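Local coordinates for ABC transporter, periplasmic substrate-binding protein (Thermotoga maritima, PDB 2HPG) that probably captures an organic solute in the periplasm and hands it to a tripartite ATP-independent (TRAP) transporter, at residues K119-L124 / I130-F135. Residues are numbered along the deposited sequence; the frame is centred on the assembly and turned at random.
Sequences KWLKEL and IKVLSF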
loop_
_atom_site.group_PDB
_atom_site.type_symbol
_atom_site.label_atom_id
_atom_site.label_comp_id
_atom_site.label_asym_id
_atom_site.label_seq_id
_atom_site.Cartn_x
_atom_site.Cartn_y
_atom_site.Cartn_z
ATOM N N LYS A 119 -10.597 -16.639 5.436
ATOM C CA LYS A 119 -9.895 -17.833 5.000
ATOM C C LYS A 119 -8.425 -17.528 4.718
ATOM O O LYS A 119 -7.535 -18.141 5.301
ATOM C CB LYS A 119 -10.535 -18.439 3.752
ATOM C CG LYS A 119 -9.756 -19.625 3.195
ATOM C CD LYS A 119 -10.425 -20.252 1.995
ATOM C CE LYS A 119 -10.120 -19.473 0.722
ATOM N NZ LYS A 119 -10.922 -19.948 -0.451
ATOM N N TRP A 120 -8.172 -16.578 3.823
ATOM C CA TRP A 120 -6.799 -16.242 3.422
ATOM C C TRP A 120 -5.926 -15.896 4.612
ATOM O O TRP A 120 -4.752 -16.231 4.618
ATOM C CB TRP A 120 -6.781 -15.037 2.473
ATOM C CG TRP A 120 -7.428 -15.268 1.157
ATOM C CD1 TRP A 120 -7.602 -16.461 0.529
ATOM C CD2 TRP A 120 -7.953 -14.268 0.275
ATOM N NE1 TRP A 120 -8.220 -16.272 -0.679
ATOM C CE2 TRP A 120 -8.447 -14.934 -0.861
ATOM C CE3 TRP A 120 -8.062 -12.879 0.343
ATOM C CZ2 TRP A 120 -9.050 -14.255 -1.931
ATOM C CZ3 TRP A 120 -8.654 -12.201 -0.712
ATOM C CH2 TRP A 120 -9.133 -12.891 -1.840
ATOM N N LEU A 121 -6.500 -15.203 5.597
ATOM C CA LEU A 121 -5.754 -14.753 6.767
ATOM C C LEU A 121 -5.432 -15.904 7.707
ATOM O O LEU A 121 -4.429 -15.865 8.420
ATOM C CB LEU A 121 -6.524 -13.670 7.525
ATOM C CG LEU A 121 -6.773 -12.377 6.752
ATOM C CD1 LEU A 121 -7.531 -11.370 7.627
ATOM C CD2 LEU A 121 -5.464 -11.800 6.210
ATOM N N LYS A 122 -6.299 -16.910 7.719
ATOM C CA LYS A 122 -6.071 -18.121 8.492
ATOM C C LYS A 122 -4.983 -18.971 7.852
ATOM O O LYS A 122 -4.203 -19.587 8.562
ATOM C CB LYS A 122 -7.357 -18.936 8.589
ATOM C CG LYS A 122 -7.276 -20.111 9.543
ATOM C CD LYS A 122 -8.664 -20.688 9.792
ATOM C CE LYS A 122 -8.649 -21.868 10.749
ATOM N NZ LYS A 122 -10.043 -22.308 11.055
ATOM N N GLU A 123 -4.946 -19.008 6.517
ATOM C CA GLU A 123 -3.887 -19.700 5.770
ATOM C C GLU A 123 -2.530 -19.026 5.945
ATOM O O GLU A 123 -1.514 -19.703 6.014
ATOM C CB GLU A 123 -4.218 -19.772 4.276
ATOM C CG GLU A 123 -5.458 -20.606 3.961
ATOM C CD GLU A 123 -5.915 -20.555 2.493
ATOM O OE1 GLU A 123 -5.286 -19.868 1.651
ATOM O OE2 GLU A 123 -6.928 -21.229 2.188
ATOM N N LEU A 124 -2.515 -17.698 6.004
ATOM C CA LEU A 124 -1.271 -16.964 6.218
ATOM C C LEU A 124 -0.712 -17.294 7.591
ATOM O O LEU A 124 0.483 -17.487 7.750
ATOM C CB LEU A 124 -1.477 -15.446 6.093
ATOM C CG LEU A 124 -1.370 -14.828 4.694
ATOM C CD1 LEU A 124 -1.762 -13.350 4.758
ATOM C CD2 LEU A 124 0.026 -14.999 4.100
ATOM N N ILE A 130 2.250 -15.898 9.602
ATOM C CA ILE A 130 2.037 -14.454 9.440
ATOM C C ILE A 130 0.683 -14.057 10.004
ATOM O O ILE A 130 -0.341 -14.554 9.559
ATOM C CB ILE A 130 2.069 -14.040 7.959
ATOM C CG1 ILE A 130 3.432 -14.358 7.337
ATOM C CG2 ILE A 130 1.736 -12.534 7.802
ATOM C CD1 ILE A 130 3.418 -14.379 5.811
ATOM N N LYS A 131 0.691 -13.162 10.980
ATOM C CA LYS A 131 -0.524 -12.588 11.524
ATOM C C LYS A 131 -0.712 -11.176 10.943
ATOM O O LYS A 131 0.153 -10.304 11.112
ATOM C CB LYS A 131 -0.428 -12.531 13.052
ATOM C CG LYS A 131 -1.512 -11.751 13.777
ATOM C CD LYS A 131 -2.873 -12.393 13.588
ATOM C CE LYS A 131 -3.961 -11.553 14.196
ATOM N NZ LYS A 131 -5.289 -12.201 14.036
ATOM N N VAL A 132 -1.833 -10.961 10.258
ATOM C CA VAL A 132 -2.240 -9.620 9.820
ATOM C C VAL A 132 -2.966 -8.897 10.966
ATOM O O VAL A 132 -4.017 -9.347 11.415
ATOM C CB VAL A 132 -3.139 -9.719 8.547
ATOM C CG1 VAL A 132 -3.623 -8.347 8.081
ATOM C CG2 VAL A 132 -2.395 -10.416 7.429
ATOM N N LEU A 133 -2.394 -7.808 11.471
ATOM C CA LEU A 133 -3.046 -7.031 12.514
ATOM C C LEU A 133 -4.045 -6.038 11.919
ATOM O O LEU A 133 -5.032 -5.655 12.570
ATOM C CB LEU A 133 -2.018 -6.235 13.314
ATOM C CG LEU A 133 -1.058 -6.971 14.234
ATOM C CD1 LEU A 133 -0.083 -5.950 14.773
ATOM C CD2 LEU A 133 -1.807 -7.636 15.375
ATOM N N SER A 134 -3.759 -5.590 10.698
ATOM C CA SER A 134 -4.602 -4.612 10.031
ATOM C C SER A 134 -4.235 -4.426 8.567
ATOM O O SER A 134 -3.065 -4.587 8.188
ATOM C CB SER A 134 -4.515 -3.264 10.751
ATOM O OG SER A 134 -5.359 -2.308 10.128
ATOM N N PHE A 135 -5.245 -4.101 7.753
ATOM C CA PHE A 135 -5.014 -3.555 6.412
ATOM C C PHE A 135 -5.812 -2.274 6.130
ATOM O O PHE A 135 -6.086 -1.965 4.979
ATOM C CB PHE A 135 -5.221 -4.620 5.311
ATOM C CG PHE A 135 -6.612 -5.221 5.263
ATOM C CD1 PHE A 135 -7.643 -4.598 4.539
ATOM C CD2 PHE A 135 -6.880 -6.438 5.896
ATOM C CE1 PHE A 135 -8.908 -5.151 4.479
ATOM C CE2 PHE A 135 -8.167 -7.010 5.851
ATOM C CZ PHE A 135 -9.183 -6.363 5.140
HETATM O O HOH W 1 -3.216 -13.581 9.339
#
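Leu121 and Leu124 of helix 115-128 pack on Ile130 and Val132, at the start of strand 130-146. Here a helix runs directly into a strand, with one residue between them, in the periplasmic binding protein fold. The short segments run at 137°, nearer antiparallel than parallel, and their axes approach to 7.5 Å.

The apolar part is mostly methyl against methyl. Leu121 meets Val132 at about a right angle. With CG anti to the carbonyl carbon (chi1 -63°), the Leu121 side chain carries CD2 over to Val132 CG2, 3.6 Å away. The same Val132 CG2 also touches Leu124 CD1 at 4.0 Å, so this one methyl bridges both leucines. The other branch of Leu124, CD2, lies 3.8 Å from Ile130 CD1, the end of that residue's longer arm. Val81 and Ile84 also touch Leu124. On strand 218-234, Ile232 touches Ile130 and Phe230 touches Val132.

On the protein side, the polar contacts use only backbone atoms. Ile130 N donates to Leu124 O at 3.0 Å, which ties the strand's first residue to the helix. The N-H points fairly straight at the oxygen (161°), but the donor sits above the carbonyl plane. Where the backbones lie farther apart, a water links them. It donates to Leu121 O and to Ile130 O, two acceptors 4.4 Å apart. The water oxygen also accepts a hydrogen bond from Val132 N, at 3.1 Å.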